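Local coordinates for protein endoglucanase A (Clostridium cellulolyticum, PDB 1EDG) that hydrolyses internal beta-1,4-glucosidic bonds of cellulose as an endoglucanase of glycoside hydrolase family 5, at residues Leu6-Leu10 and Val372-Phe376; Asn197-Gln201 and Tyr235-Asn240. One frame throughout, in Å; residues are numbered along the deposited sequence.

Contact 1 (Leu6-Leu10 and Val372-Phe376)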
ATOM      1  N   LEU A   6      27.066  -4.172   5.706  1.00 15.15           N
ATOM      2  CA  LEU A   6      26.171  -4.923   4.828  1.00 16.00           C
ATOM      3  C   LEU A   6      25.486  -4.050   3.780  1.00 15.12           C
ATOM      4  O   LEU A   6      25.127  -4.527   2.699  1.00 16.18           O
ATOM      5  CB  LEU A   6      25.114  -5.672   5.644  1.00 16.64           C
ATOM      6  CG  LEU A   6      25.632  -6.728   6.624  1.00 17.59           C
ATOM      7  CD1 LEU A   6      24.452  -7.466   7.261  1.00 17.99           C
ATOM      8  CD2 LEU A   6      26.545  -7.707   5.896  1.00 18.05           C
ATOM      9  N   ILE A   7      25.311  -2.772   4.099  1.00 13.39           N
ATOM     10  CA  ILE A   7      24.659  -1.825   3.195  1.00 13.14           C
ATOM     11  C   ILE A   7      25.545  -1.512   1.984  1.00 13.77           C
ATOM     12  O   ILE A   7      26.688  -1.068   2.133  1.00 11.86           O
ATOM     13  CB  ILE A   7      24.294  -0.525   3.948  1.00 13.36           C
ATOM     14  CG1 ILE A   7      23.370  -0.855   5.125  1.00 15.02           C
ATOM     15  CG2 ILE A   7      23.617   0.468   3.011  1.00 15.07           C
ATOM     16  CD1 ILE A   7      23.087   0.322   6.031  1.00 17.20           C
ATOM     17  N   PRO A   8      25.041  -1.781   0.765  1.00 14.38           N
ATOM     18  CA  PRO A   8      25.803  -1.522  -0.461  1.00 13.50           C
ATOM     19  C   PRO A   8      25.966  -0.035  -0.754  1.00 15.00           C
ATOM     20  O   PRO A   8      25.139   0.785  -0.346  1.00 15.11           O
ATOM     21  CB  PRO A   8      24.964  -2.209  -1.535  1.00 13.33           C
ATOM     22  CG  PRO A   8      23.557  -2.011  -1.023  1.00 13.04           C
ATOM     23  CD  PRO A   8      23.705  -2.328   0.452  1.00 13.09           C
ATOM     24  N   ASN A   9      27.048   0.301  -1.450  1.00 15.89           N
ATOM     25  CA  ASN A   9      27.347   1.676  -1.828  1.00 16.71           C
ATOM     26  C   ASN A   9      26.834   1.816  -3.253  1.00 15.70           C
ATOM     27  O   ASN A   9      27.420   1.258  -4.181  1.00 16.31           O
ATOM     28  CB  ASN A   9      28.859   1.908  -1.790  1.00 19.59           C
ATOM     29  CG  ASN A   9      29.233   3.367  -1.971  1.00 23.26           C
ATOM     30  OD1 ASN A   9      28.694   4.066  -2.829  1.00 25.23           O
ATOM     31  ND2 ASN A   9      30.165   3.838  -1.151  1.00 26.68           N
ATOM     32  N   LEU A  10      25.725   2.531  -3.415  1.00 15.98           N
ATOM     33  CA  LEU A  10      25.109   2.708  -4.726  1.00 15.71           C
ATOM     34  C   LEU A  10      25.091   4.157  -5.188  1.00 15.06           C
ATOM     35  O   LEU A  10      24.912   5.072  -4.383  1.00 14.72           O
ATOM     36  CB  LEU A  10      23.669   2.181  -4.696  1.00 15.52           C
ATOM     37  CG  LEU A  10      23.455   0.740  -4.217  1.00 17.52           C
ATOM     38  CD1 LEU A  10      21.963   0.462  -4.046  1.00 17.86           C
ATOM     39  CD2 LEU A  10      24.074  -0.245  -5.191  1.00 16.37           C
ATOM     40  N   VAL A 372      16.305   3.852   4.302  1.00  9.93           N
ATOM     41  CA  VAL A 372      16.292   5.274   4.631  1.00 11.96           C
ATOM     42  C   VAL A 372      17.412   6.009   3.888  1.00 11.69           C
ATOM     43  O   VAL A 372      17.213   7.110   3.370  1.00 12.58           O
ATOM     44  CB  VAL A 372      16.428   5.506   6.158  1.00 11.17           C
ATOM     45  CG1 VAL A 372      16.519   6.995   6.461  1.00 12.25           C
ATOM     46  CG2 VAL A 372      15.229   4.913   6.876  1.00 12.55           C
ATOM     47  N   LYS A 373      18.568   5.367   3.796  1.00 11.31           N
ATOM     48  CA  LYS A 373      19.718   5.953   3.122  1.00 12.36           C
ATOM     49  C   LYS A 373      19.436   6.271   1.649  1.00 12.27           C
ATOM     50  O   LYS A 373      19.847   7.313   1.145  1.00 13.00           O
ATOM     51  CB  LYS A 373      20.917   5.006   3.251  1.00 13.29           C
ATOM     52  CG  LYS A 373      22.152   5.429   2.490  1.00 15.87           C
ATOM     53  CD  LYS A 373      23.309   4.494   2.801  1.00 19.77           C
ATOM     54  CE  LYS A 373      24.482   4.751   1.868  1.00 23.18           C
ATOM     55  NZ  LYS A 373      24.827   6.199   1.801  1.00 27.77           N
ATOM     56  N   TYR A 374      18.683   5.402   0.982  1.00  9.75           N
ATOM     57  CA  TYR A 374      18.389   5.593  -0.428  1.00  9.44           C
ATOM     58  C   TYR A 374      17.026   6.181  -0.784  1.00  8.44           C
ATOM     59  O   TYR A 374      16.710   6.347  -1.966  1.00 10.54           O
ATOM     60  CB  TYR A 374      18.658   4.293  -1.180  1.00 10.10           C
ATOM     61  CG  TYR A 374      20.131   3.948  -1.174  1.00 11.57           C
ATOM     62  CD1 TYR A 374      21.052   4.755  -1.850  1.00 12.00           C
ATOM     63  CD2 TYR A 374      20.615   2.858  -0.451  1.00 13.00           C
ATOM     64  CE1 TYR A 374      22.416   4.487  -1.801  1.00 12.90           C
ATOM     65  CE2 TYR A 374      21.984   2.579  -0.393  1.00 12.60           C
ATOM     66  CZ  TYR A 374      22.878   3.401  -1.069  1.00 14.50           C
ATOM     67  OH  TYR A 374      24.233   3.149  -0.997  1.00 13.85           O
ATOM     68  N   ALA A 375      16.236   6.528   0.225  1.00  9.54           N
ATOM     69  CA  ALA A 375      14.926   7.128  -0.011  1.00 10.49           C
ATOM     70  C   ALA A 375      15.107   8.604  -0.377  1.00 11.46           C
ATOM     71  O   ALA A 375      16.237   9.087  -0.480  1.00 12.65           O
ATOM     72  CB  ALA A 375      14.058   6.993   1.233  1.00 11.59           C
ATOM     73  N   PHE A 376      14.004   9.323  -0.560  1.00 10.51           N
ATOM     74  CA  PHE A 376      14.065  10.743  -0.909  1.00 11.51           C
ATOM     75  C   PHE A 376      14.744  11.543   0.192  1.00 13.98           C
ATOM     76  O   PHE A 376      14.582  11.244   1.377  1.00 14.28           O
ATOM     77  CB  PHE A 376      12.660  11.318  -1.141  1.00 11.12           C
ATOM     78  CG  PHE A 376      11.968  10.766  -2.359  1.00 11.97           C
ATOM     79  CD1 PHE A 376      12.369  11.146  -3.640  1.00 12.65           C
ATOM     80  CD2 PHE A 376      10.914   9.866  -2.225  1.00 12.23           C
ATOM     81  CE1 PHE A 376      11.732  10.636  -4.765  1.00 13.18           C
ATOM     82  CE2 PHE A 376      10.273   9.354  -3.342  1.00 13.84           C
ATOM     83  CZ  PHE A 376      10.682   9.737  -4.614  1.00 14.03           C
TER
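This is a surface contact between segments near the two chain termini, on the outside of a (beta/alpha)8 TIM barrel. The N-terminal loop 6-10 packs against the C-terminal part of the final helix, 365-374. Tyr374 is its centre. Its hydroxyl is used twice by the loop backbone. Tyr374 OH donates to Pro8 O at 2.6 Å and accepts from Leu10 N at 2.9 Å, so the loop is gripped through its main chain on both sides of Asn9. Apolar groups pack round the ring. Leu10 CD1 lies over one face, and Ile7 CG2 approaches Tyr374 CE2 obliquely at 4.3 Å. Ile7 also meets the aliphatic part of the extended Lys373 side chain, with Ile7 CG2 4.0 Å from Lys373 CD. The loop also touches helix 316-332: Ile7 meets Val320 and Pro8 meets Ser324. The loop thus joins the last two helices of the chain at the barrel's outer surface. Leu10 CB lies 3.9 Å from Tyr374 CZ.

Contact 2 (Asn197-Gln201 and Tyr235-Asn240)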
ATOM      1  N   ASN A 197     -12.362   0.085 -13.165  1.00 11.59           N
ATOM      2  CA  ASN A 197     -12.327   1.466 -13.646  1.00 11.31           C
ATOM      3  C   ASN A 197     -13.570   2.202 -13.130  1.00 11.08           C
ATOM      4  O   ASN A 197     -13.482   3.343 -12.660  1.00 10.60           O
ATOM      5  CB  ASN A 197     -12.293   1.523 -15.187  1.00 12.42           C
ATOM      6  CG  ASN A 197     -10.934   1.152 -15.766  1.00 13.41           C
ATOM      7  OD1 ASN A 197      -9.899   1.304 -15.113  1.00 13.82           O
ATOM      8  ND2 ASN A 197     -10.931   0.680 -17.009  1.00 13.30           N
ATOM      9  N   GLN A 198     -14.721   1.529 -13.183  1.00 11.12           N
ATOM     10  CA  GLN A 198     -15.981   2.107 -12.717  1.00 13.09           C
ATOM     11  C   GLN A 198     -15.981   2.344 -11.205  1.00 11.18           C
ATOM     12  O   GLN A 198     -16.385   3.411 -10.739  1.00 11.71           O
ATOM     13  CB  GLN A 198     -17.163   1.212 -13.118  1.00 17.79           C
ATOM     14  CG  GLN A 198     -17.374   1.094 -14.641  1.00 25.91           C
ATOM     15  CD  GLN A 198     -18.484   0.112 -15.026  1.00 30.03           C
ATOM     16  OE1 GLN A 198     -18.244  -0.876 -15.732  1.00 32.35           O
ATOM     17  NE2 GLN A 198     -19.703   0.382 -14.568  1.00 32.03           N
ATOM     18  N   LEU A 199     -15.508   1.363 -10.442  1.00 10.43           N
ATOM     19  CA  LEU A 199     -15.457   1.497  -8.988  1.00  9.69           C
ATOM     20  C   LEU A 199     -14.503   2.607  -8.535  1.00  9.34           C
ATOM     21  O   LEU A 199     -14.803   3.342  -7.591  1.00  9.53           O
ATOM     22  CB  LEU A 199     -15.128   0.153  -8.334  1.00  9.22           C
ATOM     23  CG  LEU A 199     -16.227  -0.906  -8.516  1.00  9.54           C
ATOM     24  CD1 LEU A 199     -15.746  -2.256  -7.999  1.00 11.62           C
ATOM     25  CD2 LEU A 199     -17.515  -0.476  -7.827  1.00  9.09           C
ATOM     26  N   ASN A 200     -13.375   2.757  -9.228  1.00  9.41           N
ATOM     27  CA  ASN A 200     -12.427   3.825  -8.906  1.00  8.53           C
ATOM     28  C   ASN A 200     -13.118   5.170  -9.141  1.00  8.70           C
ATOM     29  O   ASN A 200     -12.983   6.107  -8.347  1.00  9.41           O
ATOM     30  CB  ASN A 200     -11.171   3.717  -9.781  1.00  8.57           C
ATOM     31  CG  ASN A 200     -10.110   2.824  -9.173  1.00  9.23           C
ATOM     32  OD1 ASN A 200      -9.968   2.761  -7.949  1.00 11.29           O
ATOM     33  ND2 ASN A 200      -9.341   2.151 -10.019  1.00  7.85           N
ATOM     34  N   GLN A 201     -13.886   5.249 -10.226  1.00  9.32           N
ATOM     35  CA  GLN A 201     -14.621   6.461 -10.565  1.00  9.16           C
ATOM     36  C   GLN A 201     -15.668   6.784  -9.491  1.00  9.14           C
ATOM     37  O   GLN A 201     -15.799   7.936  -9.072  1.00 10.55           O
ATOM     38  CB  GLN A 201     -15.285   6.312 -11.939  1.00  9.53           C
ATOM     39  CG  GLN A 201     -15.960   7.573 -12.427  1.00  9.97           C
ATOM     40  CD  GLN A 201     -14.979   8.705 -12.672  1.00 11.45           C
ATOM     41  OE1 GLN A 201     -14.217   8.670 -13.637  1.00 14.04           O
ATOM     42  NE2 GLN A 201     -14.995   9.708 -11.810  1.00  9.69           N
ATOM     43  N   TYR A 235      -6.206  -0.988 -21.040  1.00 27.02           N
ATOM     44  CA  TYR A 235      -7.569  -0.957 -20.505  1.00 26.02           C
ATOM     45  C   TYR A 235      -7.730  -0.109 -19.243  1.00 24.04           C
ATOM     46  O   TYR A 235      -8.852   0.277 -18.894  1.00 22.36           O
ATOM     47  CB  TYR A 235      -8.079  -2.377 -20.248  1.00 30.25           C
ATOM     48  CG  TYR A 235      -8.216  -3.197 -21.506  1.00 35.21           C
ATOM     49  CD1 TYR A 235      -9.187  -2.885 -22.456  1.00 38.45           C
ATOM     50  CD2 TYR A 235      -7.348  -4.256 -21.773  1.00 37.31           C
ATOM     51  CE1 TYR A 235      -9.288  -3.602 -23.648  1.00 41.46           C
ATOM     52  CE2 TYR A 235      -7.436  -4.981 -22.961  1.00 40.47           C
ATOM     53  CZ  TYR A 235      -8.409  -4.645 -23.894  1.00 41.93           C
ATOM     54  OH  TYR A 235      -8.502  -5.334 -25.080  1.00 44.95           O
ATOM     55  N   PHE A 236      -6.625   0.173 -18.553  1.00 20.08           N
ATOM     56  CA  PHE A 236      -6.682   0.984 -17.336  1.00 19.31           C
ATOM     57  C   PHE A 236      -7.056   2.424 -17.664  1.00 20.92           C
ATOM     58  O   PHE A 236      -6.450   3.047 -18.539  1.00 22.59           O
ATOM     59  CB  PHE A 236      -5.336   0.960 -16.594  1.00 16.93           C
ATOM     60  CG  PHE A 236      -5.332   1.766 -15.315  1.00 16.24           C
ATOM     61  CD1 PHE A 236      -5.896   1.254 -14.151  1.00 15.10           C
ATOM     62  CD2 PHE A 236      -4.771   3.039 -15.280  1.00 15.91           C
ATOM     63  CE1 PHE A 236      -5.902   1.998 -12.972  1.00 15.26           C
ATOM     64  CE2 PHE A 236      -4.772   3.796 -14.102  1.00 16.21           C
ATOM     65  CZ  PHE A 236      -5.338   3.275 -12.946  1.00 15.79           C
ATOM     66  N   ARG A 237      -8.044   2.953 -16.951  1.00 19.49           N
ATOM     67  CA  ARG A 237      -8.486   4.322 -17.164  1.00 21.97           C
ATOM     68  C   ARG A 237      -8.456   5.136 -15.878  1.00 20.57           C
ATOM     69  O   ARG A 237      -9.105   4.786 -14.891  1.00 19.14           O
ATOM     70  CB  ARG A 237      -9.899   4.337 -17.750  1.00 26.53           C
ATOM     71  CG  ARG A 237      -9.985   3.870 -19.193  1.00 30.58           C
ATOM     72  CD  ARG A 237     -11.425   3.875 -19.666  1.00 36.05           C
ATOM     73  NE  ARG A 237     -12.090   5.148 -19.386  1.00 40.58           N
ATOM     74  CZ  ARG A 237     -13.363   5.407 -19.672  1.00 43.14           C
ATOM     75  NH1 ARG A 237     -14.121   4.484 -20.257  1.00 43.85           N
ATOM     76  NH2 ARG A 237     -13.884   6.592 -19.364  1.00 43.78           N
ATOM     77  N   MET A 238      -7.684   6.216 -15.886  1.00 19.52           N
ATOM     78  CA  MET A 238      -7.580   7.093 -14.728  1.00 19.72           C
ATOM     79  C   MET A 238      -8.938   7.765 -14.538  1.00 17.41           C
ATOM     80  O   MET A 238      -9.547   8.213 -15.503  1.00 16.88           O
ATOM     81  CB  MET A 238      -6.531   8.167 -14.991  1.00 24.22           C
ATOM     82  CG  MET A 238      -5.844   8.678 -13.747  1.00 30.87           C
ATOM     83  SD  MET A 238      -4.470   7.609 -13.335  1.00 32.56           S
ATOM     84  CE  MET A 238      -3.325   8.159 -14.562  1.00 32.15           C
ATOM     85  N   PRO A 239      -9.419   7.864 -13.289  1.00 17.76           N
ATOM     86  CA  PRO A 239     -10.716   8.494 -13.017  1.00 17.76           C
ATOM     87  C   PRO A 239     -10.776   9.982 -13.373  1.00 17.03           C
ATOM     88  O   PRO A 239      -9.779  10.698 -13.269  1.00 16.05           O
ATOM     89  CB  PRO A 239     -10.877   8.317 -11.501  1.00 17.76           C
ATOM     90  CG  PRO A 239     -10.006   7.154 -11.178  1.00 19.96           C
ATOM     91  CD  PRO A 239      -8.807   7.379 -12.040  1.00 18.77           C
ATOM     92  N   ASN A 240     -11.962  10.436 -13.768  1.00 15.29           N
ATOM     93  CA  ASN A 240     -12.199  11.835 -14.092  1.00 16.17           C
ATOM     94  C   ASN A 240     -12.384  12.544 -12.749  1.00 16.42           C
ATOM     95  O   ASN A 240     -13.199  12.118 -11.929  1.00 16.01           O
ATOM     96  CB  ASN A 240     -13.482  11.972 -14.929  1.00 18.75           C
ATOM     97  CG  ASN A 240     -13.798  13.415 -15.284  1.00 21.43           C
ATOM     98  OD1 ASN A 240     -14.679  14.040 -14.689  1.00 24.22           O
ATOM     99  ND2 ASN A 240     -13.079  13.951 -16.262  1.00 21.77           N
TER
HETATM  100  O   HOH W   1      -9.323   2.916 -12.848  1.00 14.80           O
HETATM  101  O   HOH W   2     -11.713   5.202 -13.974  1.00 18.63           O
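Asn197 begins the contact on helix 187-209 of the TIM barrel, against the loop that leads towards strand 249-254. Its side-chain amide makes a bidentate pair of hydrogen bonds with the loop backbone. Asn197 ND2 donates to Tyr235 O at 2.8 Å, while Asn197 OD1 accepts from Arg237 N at 3.1 Å. Phe236, between these two, has its ring oblique to Asn197 OD1 and packs on Tyr296 of helix 279-297. Two waters fill the gap beside this pair. Water 1 lies 2.8 Å from Asn197 OD1, 2.9 Å from Asn200 ND2 and 2.8 Å from Arg237 O. Water 2 lies 2.9 Å from Asn197 O and 2.8 Å from Arg237 O.

One helical turn on, Asn200 gives an apolar touch, with Asn200 CB 3.9 Å from Pro239 CG. Asn200 ND2 also hydrogen-bonds Pro222 O, at the end of strand 219-222. Gln201 then repeats the bidentate pattern on a single residue. Gln201 OE1 accepts from Asn240 N at 2.9 Å, and Gln201 NE2 donates to Asn240 O at 3.0 Å. Both bonds are nearly straight.

All four direct hydrogen bonds join helix side-chain amides to loop backbone, two in each donor direction. The recognition therefore rests on the path of the loop's main chain rather than on its polar side chains.

In the fold
Both contacts fix an irregular segment to a helix outside the eight-stranded barrel. They lie on opposite sides of the chain's centre, contact 1 about 21 Å from it and contact 2 about 18 Å, measured from the contact centres. Those centres are about 36 Å apart, and the nearest atoms about 17 Å, so the contacts do not touch. Along the chain, contact 2 is nested within the span that contact 1 closes. In family 5 the catalytic glutamates lie at the C-terminal ends of the fourth and seventh barrel strands, probably 163-166 and 303-308 here. Both contacts are at the surface, in helices and loops outside those strands, and nothing indicates a catalytic role for either.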